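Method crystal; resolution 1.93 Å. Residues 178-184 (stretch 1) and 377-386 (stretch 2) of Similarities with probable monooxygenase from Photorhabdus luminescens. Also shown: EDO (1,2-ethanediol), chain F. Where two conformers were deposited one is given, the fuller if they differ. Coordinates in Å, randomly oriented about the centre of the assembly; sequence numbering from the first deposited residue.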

# COMPACT_ATOMS: atom_id res chain seq x y z
N ARG A 178 15.00 -7.70 -5.55
CA ARG A 178 14.62 -6.36 -5.98
C ARG A 178 15.80 -5.68 -6.64
O ARG A 178 16.95 -6.06 -6.39
N PHE A 179 15.53 -4.68 -7.49
CA PHE A 179 16.60 -3.83 -8.00
C PHE A 179 16.25 -2.35 -7.79
O PHE A 179 15.08 -2.01 -7.64
N ASP A 180 17.27 -1.50 -7.79
CA ASP A 180 17.05 -0.07 -7.68
C ASP A 180 16.61 0.50 -9.02
O ASP A 180 17.25 0.29 -10.06
N VAL A 181 15.56 1.29 -8.98
CA VAL A 181 14.99 1.89 -10.19
C VAL A 181 15.82 3.06 -10.69
O VAL A 181 15.79 3.38 -11.86
N GLY A 182 16.58 3.69 -9.80
CA GLY A 182 17.31 4.90 -10.14
C GLY A 182 16.47 6.14 -9.94
O GLY A 182 16.91 7.25 -10.32
N VAL A 183 15.27 5.97 -9.38
CA VAL A 183 14.35 7.08 -9.10
C VAL A 183 14.05 7.07 -7.60
O VAL A 183 13.88 5.99 -6.99
N SER A 184 14.01 8.27 -7.01
CA SER A 184 13.67 8.45 -5.60
C SER A 184 12.59 9.50 -5.46
O SER A 184 12.29 10.23 -6.41
N SER A 377 4.11 0.76 -13.18
CA SER A 377 4.80 1.53 -12.13
C SER A 377 6.22 1.96 -12.50
O SER A 377 6.63 3.10 -12.26
N LEU A 378 6.97 1.03 -13.06
CA LEU A 378 8.32 1.31 -13.48
C LEU A 378 8.34 2.41 -14.56
O LEU A 378 9.08 3.38 -14.44
N ARG A 379 7.51 2.27 -15.59
CA ARG A 379 7.49 3.29 -16.65
C ARG A 379 7.04 4.66 -16.14
O ARG A 379 7.55 5.69 -16.60
N SER A 380 6.08 4.67 -15.22
CA SER A 380 5.62 5.92 -14.61
C SER A 380 6.75 6.62 -13.86
O SER A 380 6.95 7.83 -14.01
N ALA A 381 7.49 5.86 -13.06
CA ALA A 381 8.62 6.43 -12.35
C ALA A 381 9.66 6.98 -13.33
O ALA A 381 10.22 8.05 -13.14
N GLN A 382 9.94 6.23 -14.40
CA GLN A 382 10.94 6.67 -15.36
C GLN A 382 10.46 7.93 -16.08
O GLN A 382 11.27 8.84 -16.37
N ASN A 383 9.17 7.98 -16.36
CA ASN A 383 8.60 9.14 -17.03
C ASN A 383 8.76 10.41 -16.18
O ASN A 383 8.93 11.52 -16.73
N ALA A 384 8.77 10.27 -14.86
CA ALA A 384 8.93 11.45 -14.01
C ALA A 384 10.29 12.14 -14.26
O ALA A 384 10.42 13.34 -14.11
N VAL A 385 11.32 11.35 -14.59
CA VAL A 385 12.66 11.87 -14.86
C VAL A 385 12.87 12.18 -16.36
O VAL A 385 13.45 13.22 -16.70
N ILE A 386 12.38 11.31 -17.24
CA ILE A 386 12.57 11.51 -18.70
C ILE A 386 11.57 12.42 -19.39
O ILE A 386 11.94 13.15 -20.32

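This is a small apolar contact in which side chains from either side of a chain corner rest against one face of a helix, with a single water making the polar link. The two stretches lie almost 200 residues or more apart in one chain and together bury 265 Å². No direct hydrogen bond joins them.

From stretch 1, Val181 and Val183 point toward the helix. Both have chi1 in the t well. Val183 is buried and has the largest covered area of any residue here. Its CG2 lies 3.9 Å from Val385 CG2, and its CG1 lies 4.3 Å from Ala381 CB. Val183 CG2 also comes within 3.7 Å of Ala381 O, so the valine packs against helix backbone as well as side chains. The small methyl of Ala381 accompanies a close backbone approach: the CA atoms of Val183 and Ala381 are 6.6 Å apart.

Val181 packs nearer the N-terminal end of this helix segment, against Leu378 and Ala381. Its CG1 is 3.7 Å from Leu378 CD1 and 4.4 Å from Ala381 CB. Ala381 thus touches both valines. Phe179 leaves its backbone sideways, with chi1 p, but the end of its ring comes nearer. Phe179 CZ is 4.4 Å from Leu378 CD2, which lies at the ring edge, near its plane.

On the helix, Ala381 and Val385 point toward stretch 1, and Val385 has chi1 t. Leu378 starts sideways, and its t, p rotamer brings the methyls to Val181 and Phe179. The spacing of 378, 381 and 385 is three and then four residues, as expected for one helical face.

Gly182 lies where the chain turns a corner. Its phi/psi of 87/6 would jam a CB against the carbonyl O of the preceding residue, and this alone calls for glycine. Arg178, Asp180 and Ser184 do not reach the helix.

Water 1 bridges the stretches. It donates to Val181 O at 2.8 Å from its own O, and its O accepts from Gln382 NE2 at 3.1 Å. Gln382 has chi1 m and chi2 t.

The 1,2-ethanediol, probably from the crystallisation liquor, binds only the helix of these two stretches. EDO O1 donates to Ser380 O at 3.1 Å. Ser380 OG and EDO O1 also share a hydrogen bond of 3.2 Å. Asn383 ND2 donates to EDO O2 at 3.1 Å, with a nearly straight angle of 175°. Ser380 and Asn383 both have chi1 t, and neither reaches stretch 1.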

# COMPACT_ATOMS: atom_id res chain seq x y z
CB ARG A 178 14.18 -5.52 -4.78
CG ARG A 178 15.34 -5.01 -3.92
CD ARG A 178 14.93 -4.70 -2.49
NE ARG A 178 15.99 -3.99 -1.78
CZ ARG A 178 15.83 -3.32 -0.63
NH1 ARG A 178 14.64 -3.26 -0.04
NH2 ARG A 178 16.87 -2.69 -0.09
CB PHE A 179 16.90 -4.11 -9.47
CG PHE A 179 15.75 -3.84 -10.40
CD1 PHE A 179 15.60 -2.58 -11.00
CD2 PHE A 179 14.83 -4.83 -10.70
CE1 PHE A 179 14.55 -2.33 -11.85
CE2 PHE A 179 13.78 -4.58 -11.56
CZ PHE A 179 13.63 -3.32 -12.12
CB ASP A 180 18.31 0.65 -7.21
CG ASP A 180 18.69 0.32 -5.79
OD1 ASP A 180 17.80 0.17 -4.93
OD2 ASP A 180 19.90 0.22 -5.51
CB VAL A 181 13.55 2.33 -9.91
CG1 VAL A 181 12.97 3.14 -11.06
CG2 VAL A 181 12.70 1.11 -9.64
CB VAL A 183 13.07 6.98 -9.95
CG1 VAL A 183 12.05 8.04 -9.56
CG2 VAL A 183 13.41 7.10 -11.43
CB SER A 184 14.89 8.87 -4.83
OG SER A 184 15.87 7.87 -4.90
CB SER A 377 4.86 0.73 -10.83
OG SER A 377 3.57 0.53 -10.32
CB LEU A 378 9.00 0.05 -13.99
CG LEU A 378 10.46 0.17 -14.41
CD1 LEU A 378 11.34 0.72 -13.30
CD2 LEU A 378 10.97 -1.19 -14.83
CB ARG A 379 6.61 2.85 -17.82
CG ARG A 379 7.15 1.60 -18.50
CD ARG A 379 6.46 1.30 -19.82
NE ARG A 379 5.12 0.72 -19.64
CZ ARG A 379 4.87 -0.56 -19.34
NH1 ARG A 379 5.87 -1.42 -19.17
NH2 ARG A 379 3.62 -0.97 -19.20
CB SER A 380 4.45 5.66 -13.64
OG SER A 380 4.13 6.84 -12.94
CB ALA A 381 9.23 5.39 -11.43
CB GLN A 382 11.25 5.55 -16.36
CG GLN A 382 11.92 4.33 -15.71
CD GLN A 382 12.03 3.13 -16.66
OE1 GLN A 382 11.24 3.00 -17.58
NE2 GLN A 382 12.98 2.24 -16.40
CB ASN A 383 7.13 8.93 -17.34
CG ASN A 383 6.57 10.03 -18.22
OD1 ASN A 383 7.19 10.44 -19.21
ND2 ASN A 383 5.38 10.53 -17.85
CB ALA A 384 8.79 11.06 -12.54
CB VAL A 385 13.72 10.88 -14.33
CG1 VAL A 385 15.12 11.38 -14.60
CG2 VAL A 385 13.56 10.70 -12.82
CB ILE A 386 12.55 10.17 -19.44
CG1 ILE A 386 13.70 9.30 -18.96
CG2 ILE A 386 12.64 10.38 -20.97
CD1 ILE A 386 13.52 7.85 -19.28
C1 EDO F . 4.36 10.51 -13.17
O1 EDO F . 5.21 9.78 -12.29
C2 EDO F . 4.86 10.36 -14.60
O2 EDO F . 4.12 9.36 -15.33
O HOH W 1 15.27 2.32 -14.37